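Endoglucanase (Uncultured bacterium, PDB 3X17) hydrolyses internal beta-1,4-glucosidic bonds of cellulose as a glycoside hydrolase family 9 endoglucanase. Local coordinates at residues L194-Y198 and P220-V226; L120-A124 and G208-L212; A123-Y127 and N546-V550; T186-T190 and I543-A547; R227-E231 and D293-A297. All coordinates share one frame; numbering follows the deposited sequence.

Interaction 1: L194-Y198 and P220-V226; sequences LLKAY and PDILDEV. With CA (calcium ion), chain D.
Leu223 lies across the Tyr198 ring at about a right angle. Its CD1 stands over one face, 4.1 Å from the ring centroid, offset toward the rim, as a CH-pi contact. Its CD2 turns to the root of the ring and to Leu195 CD2. Tyr198 reaches this place with CG anti to its backbone N (chi1 171°). Further out, Tyr198 CE1 meets Pro220 CG at 3.6 Å, and Ile222 CG2 lies near CD1. The two segments belong to consecutive helices of the (alpha/alpha)6 barrel, 184-200 and 221-235, and run nearly antiparallel here, at 162°, with segment axes 9.9 Å apart. At the other end Leu194 and Val226 lie side by side, pointing opposite ways, and Leu194 CB touches Val226 CG2 at 3.6 Å. Val226 CG1 meets Leu195 CG at 3.9 Å. Pro220 is the N-cap residue of helix 221-235. Asp221 OD1 and Asp224 OD2 bind the calcium ion, whose shell is completed by Asp207, Glu214, Asn217 and Val219.

Interaction 2: L120-A124 and G208-L212; sequences LYAAA and GQLHL
Tyr121 projects from helix 115-130 and meets His211 in the loop between helices 184-200 and 221-235. Both elements belong to the (alpha/alpha)6 barrel domain, and the loop makes a type I beta turn from Gly208 to His211. The tighter, inner part of the contact centres on Leu210. Its CD2 meets Ala124 CB at 3.9 Å and Tyr121 CD1 at 4.0 Å, and its CD1 also touches Ala124 CB. Leu210 runs alongside the Tyr121 side chain, pointing back toward the helix. Ile222 adds to the cover over Ala124. Leu120 is buried too, but it offers little here: its CD2 reaches Gln209 NE2 at 3.9 Å, and the two side chains cross at about a right angle. The outer part is more open, with His211 exposed and Tyr121 partly so. The Tyr121 ring extends toward the loop because CG is anti to the backbone N (chi1 178°). Gln209 O lies at its edge, in the ring plane, 3.2 Å from Tyr121 CE1. The Tyr121 and His211 rings meet rim to rim with planes at 70°, neither over the other's face. Replacing Tyr121 with an alanine would probably deprive His211 of its hydroxyl partner and open a gap beside Leu210. That hydroxyl, Tyr121 OH, hydrogen-bonds His211 ND1 at 2.6 Å, in the plane of the imidazole.

Interaction 3: A123-Y127 and N546-V550; sequences AARSY and NAPLV
Asn546 reaches from helix 543-558 toward Ala123, Ser126 and Tyr127. Its CB lies 3.1 Å from Tyr127 OH, and the ring and amide planes are 83° apart. Its CG sits 3.8 Å from Ser126 OG. At the tip, ND2 gives a hydrogen bond to Ala123 O, 3.0 Å long and bent to 142°. The donor lies close to the carbonyl plane. Ser126 OG donates to the same oxygen from above that plane, so two bonds grip Ala123 O. ND2 also bonds to Gly505 O, and OD1 accepts from Leu507 N. Tyr127 OH hydrogen-bonds Ile543 O. Beside this polar cluster, Ala123 CB touches Leu549 CD2 and Val550 CG2, both at 3.8 Å. Val550 CG2 also packs against the backbone N of Ala124. The contact joins helices 115-130 and 543-558, far apart in the chain, within the (alpha/alpha)6 barrel; the short segments cross at -141°. Helix 184-200 covers Tyr127 and Val550 through Leu194, while helix 435-452 packs on Leu549 through Leu440.

Interaction 4: T186-T190 and I543-A547; sequences TTAVT and IDYNA
Thr186 opens the contact by meeting Ile543 and Asp544. Helices 184-200 and 543-558 run nearly parallel here, at 12° with axes 8.8 Å apart, inside the (alpha/alpha)6 barrel. Thr186 OG1 lies 3.7 Å from Ile543 CD1, but its hydrogen bond goes to Asp176. Thr186 CG2 lies 3.8 Å from Asp544 CG, and the two side chains meet obliquely. Thr187 points away, yet its backbone N and OG1 touch Ile543 CD1; OG1 is bonded to Tyr183 O. Ile543 fits between the threonines because CG1 sits between its own backbone N and carbonyl carbon (chi1 56°). Val189 adds a looser contact, CG2 to Asp544 CB at 4.3 Å. Thr190 has the largest contact area of residues 186-190 and the closest approach, Thr190 OG1 to Ile543 O at 3.3 Å, not a hydrogen bond. Its CG2 lies 3.6 Å from Ile543 O, and its CA meets Ala547 CB. A valine here has no hydroxyl to give, so Thr186 O would probably be left with the Thr190 N bond alone and the side chain freer to turn. The hydroxyl bond, Thr190 OG1 to Thr186 O, is 2.7 Å long and comes from the carbonyl face opposite Thr190 N.

Interaction 5: R227-E231 and D293-A297; sequences RWGLE and DAAFA
Arg227 and Asp293 form a salt bridge, with Arg227 NH2 donating to Asp293 OD2. The modelled separation is very short, so its exact length is doubtful. The guanidinium and carboxylate planes stand 66° apart, with OD2 near the guanidinium plane. On the other nitrogen, Arg227 NH1 makes a weak bond to Glu231 OE2 at 3.4 Å, nearly straight at 175°. Glu231 is one turn further along the same helix, so two carboxylates probably share the arginine charge, the Glu231 one weakly. The other oxygen of Asp293, OD1, caps the start of helix 294-312 by accepting from Phe296 N at 3.0 Å, from above the carboxylate plane. The Phe296 ring packs against the arginine chain. Arg227 CG sits over one face of its ring, 3.6 Å from the centroid, as a CH-pi contact. The guanidinium follows off-centre as a cation-pi pair, with CZ 4.3 Å from the centroid. Bends at chi2 and chi3 lay the arginine chain along the ring. At the ring edge, Leu230 CD1 meets Phe296 CZ at 4.2 Å, and Glu231 CG approaches CE1. Phe289 also meets Phe296. The arrangement is a salt-bridge network joined to an N-cap, linking helices 221-235 and 294-312 of the (alpha/alpha)6 barrel.

Interactions 1 to 4 form a continuous group in the barrel domain. Interactions 1 and 2 meet at the calcium site: Asp221 OD2 accepts from Leu210 N at 2.8 Å, and its OD1, a calcium ligand, from Gly208 N at 3.0 Å. Interactions 2 and 3 share Ala123 and Ala124. Interactions 3 and 4 share Asn546 and Ala547. Interaction 5 continues helix 221-235 outward, its centre about 11 Å from that of interaction 1. It touches interaction 4 where Thr187 CG2 lies 3.9 Å from Gly229 O. The Tyr127 side chain lies about 13 Å from the bound zinc ion.

Interaction 1: L194-Y198 and P220-V226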
loop_
_atom_site.group_PDB
_atom_site.type_symbol
_atom_site.label_atom_id
_atom_site.label_comp_id
_atom_site.label_asym_id
_atom_site.label_seq_id
_atom_site.Cartn_x
_atom_site.Cartn_y
_atom_site.Cartn_z
ATOM N N LEU A 194 0.500 7.673 3.545
ATOM C CA LEU A 194 0.707 7.643 4.997
ATOM C C LEU A 194 0.157 8.916 5.642
ATOM O O LEU A 194 -0.454 8.876 6.719
ATOM C CB LEU A 194 2.187 7.440 5.351
ATOM C CG LEU A 194 2.880 6.212 4.735
ATOM C CD1 LEU A 194 4.375 6.208 5.145
ATOM C CD2 LEU A 194 2.224 4.858 5.126
ATOM N N LEU A 195 0.317 10.040 4.960
ATOM C CA LEU A 195 -0.128 11.304 5.522
ATOM C C LEU A 195 -1.643 11.272 5.696
ATOM O O LEU A 195 -2.177 11.740 6.705
ATOM C CB LEU A 195 0.249 12.480 4.608
ATOM C CG LEU A 195 1.650 13.076 4.794
ATOM C CD1 LEU A 195 1.903 14.068 3.665
ATOM C CD2 LEU A 195 1.805 13.779 6.151
ATOM N N LYS A 196 -2.328 10.710 4.706
ATOM C CA LYS A 196 -3.791 10.671 4.703
ATOM C C LYS A 196 -4.294 9.716 5.767
ATOM O O LYS A 196 -5.340 9.948 6.362
ATOM C CB LYS A 196 -4.274 10.209 3.321
ATOM C CG LYS A 196 -5.680 10.597 2.992
ATOM C CD LYS A 196 -5.885 12.110 3.091
ATOM C CE LYS A 196 -7.364 12.388 3.371
ATOM N NZ LYS A 196 -7.552 13.820 3.771
ATOM N N ALA A 197 -3.612 8.576 5.919
ATOM C CA ALA A 197 -3.885 7.677 7.028
ATOM C C ALA A 197 -3.853 8.447 8.352
ATOM O O ALA A 197 -4.705 8.236 9.220
ATOM C CB ALA A 197 -2.873 6.539 7.067
ATOM N N TYR A 198 -2.799 9.225 8.554
ATOM C CA TYR A 198 -2.666 9.932 9.798
ATOM C C TYR A 198 -3.748 10.988 9.939
ATOM O O TYR A 198 -4.378 11.093 10.976
ATOM C CB TYR A 198 -1.295 10.578 9.976
ATOM C CG TYR A 198 -1.286 11.499 11.193
ATOM C CD1 TYR A 198 -1.131 10.975 12.487
ATOM C CD2 TYR A 198 -1.613 12.846 11.067
ATOM C CE1 TYR A 198 -1.172 11.799 13.605
ATOM C CE2 TYR A 198 -1.724 13.668 12.190
ATOM C CZ TYR A 198 -1.507 13.137 13.444
ATOM O OH TYR A 198 -1.594 13.952 14.524
ATOM N N PRO A 220 3.894 12.513 16.224
ATOM C CA PRO A 220 3.535 11.129 15.907
ATOM C C PRO A 220 4.577 10.483 15.010
ATOM O O PRO A 220 5.015 11.105 14.046
ATOM C CB PRO A 220 2.207 11.286 15.158
ATOM C CG PRO A 220 1.626 12.569 15.770
ATOM C CD PRO A 220 2.844 13.456 15.817
ATOM N N ASP A 221 5.001 9.273 15.358
ATOM C CA ASP A 221 6.105 8.602 14.688
ATOM C C ASP A 221 5.822 8.422 13.201
ATOM O O ASP A 221 6.734 8.464 12.397
ATOM C CB ASP A 221 6.370 7.232 15.333
ATOM C CG ASP A 221 7.150 7.347 16.621
ATOM O OD1 ASP A 221 7.413 8.490 17.031
ATOM O OD2 ASP A 221 7.450 6.313 17.244
ATOM N N ILE A 222 4.569 8.156 12.843
ATOM C CA ILE A 222 4.215 7.982 11.427
ATOM C C ILE A 222 4.604 9.244 10.659
ATOM O O ILE A 222 5.099 9.158 9.542
ATOM C CB ILE A 222 2.698 7.676 11.203
ATOM C CG1 ILE A 222 2.417 7.318 9.717
ATOM C CG2 ILE A 222 1.862 8.882 11.567
ATOM C CD1 ILE A 222 3.136 6.068 9.226
ATOM N N LEU A 223 4.516 10.406 11.314
ATOM C CA LEU A 223 4.932 11.675 10.691
ATOM C C LEU A 223 6.449 11.850 10.639
ATOM O O LEU A 223 6.981 12.315 9.647
ATOM C CB LEU A 223 4.284 12.887 11.379
ATOM C CG LEU A 223 2.748 12.908 11.334
ATOM C CD1 LEU A 223 2.210 14.207 11.900
ATOM C CD2 LEU A 223 2.245 12.661 9.919
ATOM N N ASP A 224 7.156 11.375 11.652
ATOM C CA ASP A 224 8.605 11.268 11.542
ATOM C C ASP A 224 8.999 10.386 10.365
ATOM O O ASP A 224 9.928 10.716 9.636
ATOM C CB ASP A 224 9.228 10.743 12.826
ATOM C CG ASP A 224 9.067 11.717 13.978
ATOM O OD1 ASP A 224 9.328 12.935 13.796
ATOM O OD2 ASP A 224 8.553 11.275 15.019
ATOM N N GLU A 225 8.303 9.267 10.168
ATOM C CA GLU A 225 8.689 8.399 9.057
ATOM C C GLU A 225 8.454 9.124 7.733
ATOM O O GLU A 225 9.329 9.142 6.867
ATOM C CB GLU A 225 7.934 7.075 9.057
ATOM C CG GLU A 225 8.554 6.060 8.063
ATOM C CD GLU A 225 9.970 5.648 8.490
ATOM O OE1 GLU A 225 10.168 5.415 9.709
ATOM O OE2 GLU A 225 10.881 5.636 7.632
ATOM N N VAL A 226 7.236 9.628 7.550
ATOM C CA VAL A 226 6.903 10.429 6.385
ATOM C C VAL A 226 7.961 11.495 6.135
ATOM O O VAL A 226 8.322 11.757 4.995
ATOM C CB VAL A 226 5.530 11.115 6.536
ATOM C CG1 VAL A 226 5.402 12.274 5.551
ATOM C CG2 VAL A 226 4.395 10.084 6.341
HETATM CA CA CA D . 8.012 10.947 17.387
#

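Interaction 2: L120-A124 and G208-L212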
loop_
_atom_site.group_PDB
_atom_site.type_symbol
_atom_site.label_atom_id
_atom_site.label_comp_id
_atom_site.label_asym_id
_atom_site.label_seq_id
_atom_site.Cartn_x
_atom_site.Cartn_y
_atom_site.Cartn_z
ATOM N N LEU A 120 -1.045 -2.603 11.954
ATOM C CA LEU A 120 -0.619 -1.214 11.714
ATOM C C LEU A 120 0.846 -0.969 12.104
ATOM O O LEU A 120 1.611 -0.396 11.331
ATOM C CB LEU A 120 -1.513 -0.235 12.476
ATOM C CG LEU A 120 -1.224 1.251 12.289
ATOM C CD1 LEU A 120 -1.257 1.637 10.795
ATOM C CD2 LEU A 120 -2.219 2.123 13.112
ATOM N N TYR A 121 1.214 -1.377 13.318
ATOM C CA TYR A 121 2.591 -1.252 13.810
ATOM C C TYR A 121 3.589 -1.859 12.818
ATOM O O TYR A 121 4.582 -1.244 12.464
ATOM C CB TYR A 121 2.720 -1.958 15.169
ATOM C CG TYR A 121 4.116 -1.952 15.761
ATOM C CD1 TYR A 121 4.594 -0.850 16.458
ATOM C CD2 TYR A 121 4.938 -3.075 15.678
ATOM C CE1 TYR A 121 5.886 -0.839 17.001
ATOM C CE2 TYR A 121 6.227 -3.097 16.254
ATOM C CZ TYR A 121 6.679 -1.978 16.927
ATOM O OH TYR A 121 7.937 -1.969 17.486
ATOM N N ALA A 122 3.349 -3.103 12.431
ATOM C CA ALA A 122 4.336 -3.831 11.672
ATOM C C ALA A 122 4.457 -3.158 10.298
ATOM O O ALA A 122 5.558 -2.997 9.757
ATOM C CB ALA A 122 3.889 -5.306 11.513
ATOM N N ALA A 123 3.310 -2.831 9.713
ATOM C CA ALA A 123 3.289 -2.287 8.365
ATOM C C ALA A 123 3.941 -0.936 8.333
ATOM O O ALA A 123 4.622 -0.626 7.382
ATOM C CB ALA A 123 1.855 -2.181 7.844
ATOM N N ALA A 124 3.588 -0.074 9.286
ATOM C CA ALA A 124 4.181 1.260 9.376
ATOM C C ALA A 124 5.687 1.212 9.698
ATOM O O ALA A 124 6.482 1.957 9.122
ATOM C CB ALA A 124 3.442 2.109 10.399
ATOM N N GLY A 208 6.132 7.914 19.702
ATOM C CA GLY A 208 6.737 6.731 20.310
ATOM C C GLY A 208 6.111 5.437 19.850
ATOM O O GLY A 208 6.631 4.365 20.131
ATOM N N GLN A 209 5.001 5.520 19.123
ATOM C CA GLN A 209 4.346 4.321 18.581
ATOM C C GLN A 209 5.276 3.306 17.901
ATOM O O GLN A 209 5.093 2.088 18.046
ATOM C CB GLN A 209 3.214 4.680 17.627
ATOM C CG GLN A 209 2.490 3.425 17.056
ATOM C CD GLN A 209 1.559 3.778 15.918
ATOM O OE1 GLN A 209 1.694 4.834 15.305
ATOM N NE2 GLN A 209 0.587 2.908 15.646
ATOM N N LEU A 210 6.257 3.787 17.140
ATOM C CA LEU A 210 6.908 2.934 16.156
ATOM C C LEU A 210 8.331 2.561 16.547
ATOM O O LEU A 210 9.068 1.960 15.756
ATOM C CB LEU A 210 6.885 3.600 14.766
ATOM C CG LEU A 210 5.472 3.750 14.205
ATOM C CD1 LEU A 210 5.434 4.530 12.859
ATOM C CD2 LEU A 210 4.809 2.375 14.093
ATOM N N HIS A 211 8.708 2.910 17.779
ATOM C CA HIS A 211 10.048 2.627 18.280
ATOM C C HIS A 211 11.107 3.044 17.277
ATOM O O HIS A 211 11.875 2.218 16.773
ATOM C CB HIS A 211 10.159 1.155 18.634
ATOM C CG HIS A 211 9.164 0.730 19.671
ATOM N ND1 HIS A 211 8.282 -0.310 19.473
ATOM C CD2 HIS A 211 8.803 1.310 20.842
ATOM C CE1 HIS A 211 7.493 -0.422 20.527
ATOM N NE2 HIS A 211 7.787 0.548 21.372
ATOM N N LEU A 212 11.155 4.342 17.025
ATOM C CA LEU A 212 12.049 4.923 16.030
ATOM C C LEU A 212 13.162 5.737 16.717
ATOM O O LEU A 212 13.040 6.096 17.890
ATOM C CB LEU A 212 11.243 5.855 15.117
ATOM C CG LEU A 212 10.131 5.253 14.256
ATOM C CD1 LEU A 212 9.479 6.337 13.410
ATOM C CD2 LEU A 212 10.677 4.161 13.368
#

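Interaction 3: A123-Y127 and N546-V550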
loop_
_atom_site.group_PDB
_atom_site.type_symbol
_atom_site.label_atom_id
_atom_site.label_comp_id
_atom_site.label_asym_id
_atom_site.label_seq_id
_atom_site.Cartn_x
_atom_site.Cartn_y
_atom_site.Cartn_z
ATOM N N ALA A 123 3.310 -2.831 9.713
ATOM C CA ALA A 123 3.289 -2.287 8.365
ATOM C C ALA A 123 3.941 -0.936 8.333
ATOM O O ALA A 123 4.622 -0.626 7.382
ATOM C CB ALA A 123 1.855 -2.181 7.844
ATOM N N ALA A 124 3.588 -0.074 9.286
ATOM C CA ALA A 124 4.181 1.260 9.376
ATOM C C ALA A 124 5.687 1.212 9.698
ATOM O O ALA A 124 6.482 1.957 9.122
ATOM C CB ALA A 124 3.442 2.109 10.399
ATOM N N ARG A 125 6.080 0.386 10.654
ATOM C CA ARG A 125 7.471 0.323 11.066
ATOM C C ARG A 125 8.381 -0.280 10.010
ATOM O O ARG A 125 9.533 -0.052 10.012
ATOM C CB ARG A 125 7.695 -0.337 12.437
ATOM C CG ARG A 125 8.919 0.259 13.171
ATOM C CD ARG A 125 9.122 -0.080 14.658
ATOM N NE ARG A 125 9.917 -1.258 14.714
ATOM C CZ ARG A 125 11.159 -1.357 15.116
ATOM N NH1 ARG A 125 11.798 -0.350 15.624
ATOM N NH2 ARG A 125 11.725 -2.505 15.018
ATOM N N SER A 126 7.821 -1.026 9.089
ATOM C CA SER A 126 8.596 -1.596 8.002
ATOM C C SER A 126 9.330 -0.527 7.182
ATOM O O SER A 126 10.445 -0.764 6.737
ATOM C CB SER A 126 7.698 -2.468 7.114
ATOM O OG SER A 126 6.945 -1.696 6.205
ATOM N N TYR A 127 8.751 0.676 7.058
ATOM C CA TYR A 127 9.428 1.784 6.385
ATOM C C TYR A 127 10.764 2.118 7.072
ATOM O O TYR A 127 11.781 2.365 6.414
ATOM C CB TYR A 127 8.526 3.034 6.343
ATOM C CG TYR A 127 7.341 2.879 5.417
ATOM C CD1 TYR A 127 7.491 3.026 4.061
ATOM C CD2 TYR A 127 6.098 2.483 5.895
ATOM C CE1 TYR A 127 6.460 2.739 3.188
ATOM C CE2 TYR A 127 5.036 2.253 5.027
ATOM C CZ TYR A 127 5.223 2.401 3.674
ATOM O OH TYR A 127 4.183 2.197 2.782
ATOM N N ASN A 546 2.687 -1.081 0.815
ATOM C CA ASN A 546 2.491 -0.878 2.232
ATOM C C ASN A 546 1.652 0.344 2.574
ATOM O O ASN A 546 1.078 0.437 3.660
ATOM C CB ASN A 546 3.844 -0.845 2.950
ATOM C CG ASN A 546 4.185 -2.187 3.578
ATOM O OD1 ASN A 546 4.226 -3.187 2.876
ATOM N ND2 ASN A 546 4.217 -2.244 4.919
ATOM N N ALA A 547 1.612 1.298 1.657
ATOM C CA ALA A 547 0.950 2.573 1.922
ATOM C C ALA A 547 -0.562 2.392 2.103
ATOM O O ALA A 547 -1.120 2.874 3.065
ATOM C CB ALA A 547 1.247 3.560 0.810
ATOM N N PRO A 548 -1.235 1.693 1.166
ATOM C CA PRO A 548 -2.668 1.502 1.405
ATOM C C PRO A 548 -2.926 0.475 2.507
ATOM O O PRO A 548 -3.998 0.488 3.120
ATOM C CB PRO A 548 -3.200 0.996 0.042
ATOM C CG PRO A 548 -1.984 0.394 -0.637
ATOM C CD PRO A 548 -0.825 1.255 -0.184
ATOM N N LEU A 549 -1.968 -0.424 2.747
ATOM C CA LEU A 549 -2.066 -1.319 3.896
ATOM C C LEU A 549 -2.099 -0.543 5.220
ATOM O O LEU A 549 -2.923 -0.819 6.086
ATOM C CB LEU A 549 -0.949 -2.388 3.898
ATOM C CG LEU A 549 -0.880 -3.300 5.130
ATOM C CD1 LEU A 549 -2.204 -4.060 5.389
ATOM C CD2 LEU A 549 0.325 -4.277 5.074
ATOM N N VAL A 550 -1.166 0.366 5.405
ATOM C CA VAL A 550 -1.174 1.221 6.585
ATOM C C VAL A 550 -2.488 2.024 6.652
ATOM O O VAL A 550 -3.070 2.139 7.720
ATOM C CB VAL A 550 0.028 2.215 6.594
ATOM C CG1 VAL A 550 -0.199 3.363 7.615
ATOM C CG2 VAL A 550 1.327 1.476 6.910
#

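Interaction 4: T186-T190 and I543-A547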
loop_
_atom_site.group_PDB
_atom_site.type_symbol
_atom_site.label_atom_id
_atom_site.label_comp_id
_atom_site.label_asym_id
_atom_site.label_seq_id
_atom_site.Cartn_x
_atom_site.Cartn_y
_atom_site.Cartn_z
ATOM N N THR A 186 7.125 6.516 -6.574
ATOM C CA THR A 186 6.493 5.740 -5.509
ATOM C C THR A 186 6.645 6.417 -4.151
ATOM O O THR A 186 5.752 6.320 -3.313
ATOM C CB THR A 186 7.095 4.309 -5.417
ATOM O OG1 THR A 186 8.519 4.403 -5.539
ATOM C CG2 THR A 186 6.538 3.388 -6.527
ATOM N N THR A 187 7.798 7.038 -3.908
ATOM C CA THR A 187 8.054 7.698 -2.636
ATOM C C THR A 187 7.033 8.785 -2.373
ATOM O O THR A 187 6.544 8.910 -1.254
ATOM C CB THR A 187 9.489 8.334 -2.546
ATOM O OG1 THR A 187 10.462 7.293 -2.527
ATOM C CG2 THR A 187 9.674 9.153 -1.210
ATOM N N ALA A 188 6.700 9.559 -3.402
ATOM C CA ALA A 188 5.768 10.661 -3.239
ATOM C C ALA A 188 4.336 10.176 -2.982
ATOM O O ALA A 188 3.699 10.612 -2.012
ATOM C CB ALA A 188 5.851 11.631 -4.434
ATOM N N VAL A 189 3.874 9.157 -3.707
ATOM C CA VAL A 189 2.495 8.678 -3.474
ATOM C C VAL A 189 2.411 7.908 -2.166
ATOM O O VAL A 189 1.333 7.783 -1.572
ATOM C CB VAL A 189 1.931 7.804 -4.635
ATOM C CG1 VAL A 189 1.985 8.541 -5.953
ATOM C CG2 VAL A 189 2.608 6.419 -4.717
ATOM N N THR A 190 3.516 7.264 -1.797
ATOM C CA THR A 190 3.582 6.534 -0.547
ATOM C C THR A 190 3.489 7.524 0.606
ATOM O O THR A 190 2.645 7.380 1.486
ATOM C CB THR A 190 4.921 5.760 -0.452
ATOM O OG1 THR A 190 4.881 4.668 -1.377
ATOM C CG2 THR A 190 5.142 5.204 0.966
ATOM N N ILE A 543 7.235 -0.131 -1.256
ATOM C CA ILE A 543 6.746 0.930 -0.386
ATOM C C ILE A 543 5.309 1.350 -0.763
ATOM O O ILE A 543 4.519 1.717 0.111
ATOM C CB ILE A 543 7.682 2.173 -0.372
ATOM C CG1 ILE A 543 7.908 2.717 -1.789
ATOM C CG2 ILE A 543 9.003 1.844 0.340
ATOM C CD1 ILE A 543 8.620 4.074 -1.838
ATOM N N ASP A 544 4.988 1.355 -2.060
ATOM C CA ASP A 544 3.634 1.752 -2.463
ATOM C C ASP A 544 2.586 0.651 -2.199
ATOM O O ASP A 544 1.389 0.911 -2.238
ATOM C CB ASP A 544 3.589 2.271 -3.909
ATOM C CG ASP A 544 3.903 1.194 -4.929
ATOM O OD1 ASP A 544 4.881 0.456 -4.712
ATOM O OD2 ASP A 544 3.176 1.082 -5.949
ATOM N N TYR A 545 3.033 -0.552 -1.848
ATOM C CA TYR A 545 2.108 -1.613 -1.473
ATOM C C TYR A 545 1.706 -1.422 -0.011
ATOM O O TYR A 545 0.547 -1.570 0.343
ATOM C CB TYR A 545 2.746 -2.990 -1.621
ATOM C CG TYR A 545 3.213 -3.360 -3.018
ATOM C CD1 TYR A 545 2.841 -2.607 -4.150
ATOM C CD2 TYR A 545 3.883 -4.560 -3.222
ATOM C CE1 TYR A 545 3.219 -3.024 -5.439
ATOM C CE2 TYR A 545 4.289 -4.957 -4.468
ATOM C CZ TYR A 545 3.981 -4.192 -5.570
ATOM O OH TYR A 545 4.341 -4.683 -6.797
ATOM N N ASN A 546 2.687 -1.081 0.815
ATOM C CA ASN A 546 2.491 -0.878 2.232
ATOM C C ASN A 546 1.652 0.344 2.574
ATOM O O ASN A 546 1.078 0.437 3.660
ATOM C CB ASN A 546 3.844 -0.845 2.950
ATOM C CG ASN A 546 4.185 -2.187 3.578
ATOM O OD1 ASN A 546 4.226 -3.187 2.876
ATOM N ND2 ASN A 546 4.217 -2.244 4.919
ATOM N N ALA A 547 1.612 1.298 1.657
ATOM C CA ALA A 547 0.950 2.573 1.922
ATOM C C ALA A 547 -0.562 2.392 2.103
ATOM O O ALA A 547 -1.120 2.874 3.065
ATOM C CB ALA A 547 1.247 3.560 0.810
#

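Interaction 5: R227-E231 and D293-A297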
loop_
_atom_site.group_PDB
_atom_site.type_symbol
_atom_site.label_atom_id
_atom_site.label_comp_id
_atom_site.label_asym_id
_atom_site.label_seq_id
_atom_site.Cartn_x
_atom_site.Cartn_y
_atom_site.Cartn_z
ATOM N N ARG A 227 8.438 12.131 7.200
ATOM C CA ARG A 227 9.365 13.226 7.035
ATOM C C ARG A 227 10.696 12.723 6.462
ATOM O O ARG A 227 11.281 13.372 5.627
ATOM C CB ARG A 227 9.604 13.944 8.374
ATOM C CG ARG A 227 10.266 15.283 8.175
ATOM C CD ARG A 227 11.264 15.648 9.250
ATOM N NE ARG A 227 10.635 16.366 10.350
ATOM C CZ ARG A 227 11.019 17.555 10.814
ATOM N NH1 ARG A 227 12.058 18.221 10.289
ATOM N NH2 ARG A 227 10.344 18.078 11.824
ATOM N N TRP A 228 11.147 11.547 6.902
ATOM C CA TRP A 228 12.278 10.885 6.280
ATOM C C TRP A 228 12.103 10.830 4.763
ATOM O O TRP A 228 13.015 11.174 4.021
ATOM C CB TRP A 228 12.456 9.465 6.834
ATOM C CG TRP A 228 13.785 8.815 6.456
ATOM C CD1 TRP A 228 14.029 7.989 5.388
ATOM C CD2 TRP A 228 15.043 8.963 7.142
ATOM N NE1 TRP A 228 15.359 7.642 5.350
ATOM C CE2 TRP A 228 16.005 8.223 6.416
ATOM C CE3 TRP A 228 15.447 9.656 8.294
ATOM C CZ2 TRP A 228 17.340 8.128 6.822
ATOM C CZ3 TRP A 228 16.798 9.590 8.683
ATOM C CH2 TRP A 228 17.723 8.841 7.944
ATOM N N GLY A 229 10.936 10.400 4.295
ATOM C CA GLY A 229 10.746 10.253 2.852
ATOM C C GLY A 229 10.747 11.605 2.174
ATOM O O GLY A 229 11.346 11.780 1.120
ATOM N N LEU A 230 10.086 12.578 2.796
ATOM C CA LEU A 230 9.917 13.889 2.178
ATOM C C LEU A 230 11.228 14.671 2.126
ATOM O O LEU A 230 11.460 15.457 1.188
ATOM C CB LEU A 230 8.881 14.697 2.945
ATOM C CG LEU A 230 7.465 14.097 2.926
ATOM C CD1 LEU A 230 6.572 15.051 3.677
ATOM C CD2 LEU A 230 7.021 13.972 1.464
ATOM N N GLU A 231 12.059 14.488 3.157
ATOM C CA GLU A 231 13.381 15.133 3.198
ATOM C C GLU A 231 14.319 14.642 2.096
ATOM O O GLU A 231 15.091 15.423 1.517
ATOM C CB GLU A 231 13.999 14.996 4.587
ATOM C CG GLU A 231 13.310 15.949 5.556
ATOM C CD GLU A 231 13.926 16.007 6.950
ATOM O OE1 GLU A 231 14.435 14.967 7.428
ATOM O OE2 GLU A 231 13.792 17.075 7.613
ATOM N N ASP A 293 5.464 21.033 13.672
ATOM C CA ASP A 293 6.753 21.568 13.266
ATOM C C ASP A 293 6.530 22.613 12.194
ATOM O O ASP A 293 6.492 22.287 11.015
ATOM C CB ASP A 293 7.658 20.461 12.729
ATOM C CG ASP A 293 9.114 20.892 12.661
ATOM O OD1 ASP A 293 9.371 22.059 12.312
ATOM O OD2 ASP A 293 9.991 20.108 13.072
ATOM N N ALA A 294 6.340 23.860 12.623
ATOM C CA ALA A 294 5.957 24.953 11.730
ATOM C C ALA A 294 7.059 25.309 10.715
ATOM O O ALA A 294 6.760 25.658 9.576
ATOM C CB ALA A 294 5.530 26.202 12.549
ATOM N N ALA A 295 8.318 25.160 11.115
ATOM C CA ALA A 295 9.453 25.381 10.215
ATOM C C ALA A 295 9.508 24.304 9.093
ATOM O O ALA A 295 9.801 24.595 7.942
ATOM C CB ALA A 295 10.752 25.364 11.010
ATOM N N PHE A 296 9.263 23.055 9.447
ATOM C CA PHE A 296 9.232 22.005 8.441
ATOM C C PHE A 296 8.034 22.173 7.526
ATOM O O PHE A 296 8.147 22.031 6.316
ATOM C CB PHE A 296 9.217 20.622 9.099
ATOM C CG PHE A 296 9.134 19.502 8.124
ATOM C CD1 PHE A 296 10.263 19.106 7.425
ATOM C CD2 PHE A 296 7.897 18.966 7.768
ATOM C CE1 PHE A 296 10.194 18.080 6.470
ATOM C CE2 PHE A 296 7.811 17.934 6.825
ATOM C CZ PHE A 296 8.967 17.511 6.156
ATOM N N ALA A 297 6.880 22.472 8.116
ATOM C CA ALA A 297 5.706 22.901 7.363
ATOM C C ALA A 297 5.975 23.956 6.286
ATOM O O ALA A 297 5.546 23.781 5.150
ATOM C CB ALA A 297 4.603 23.393 8.309
#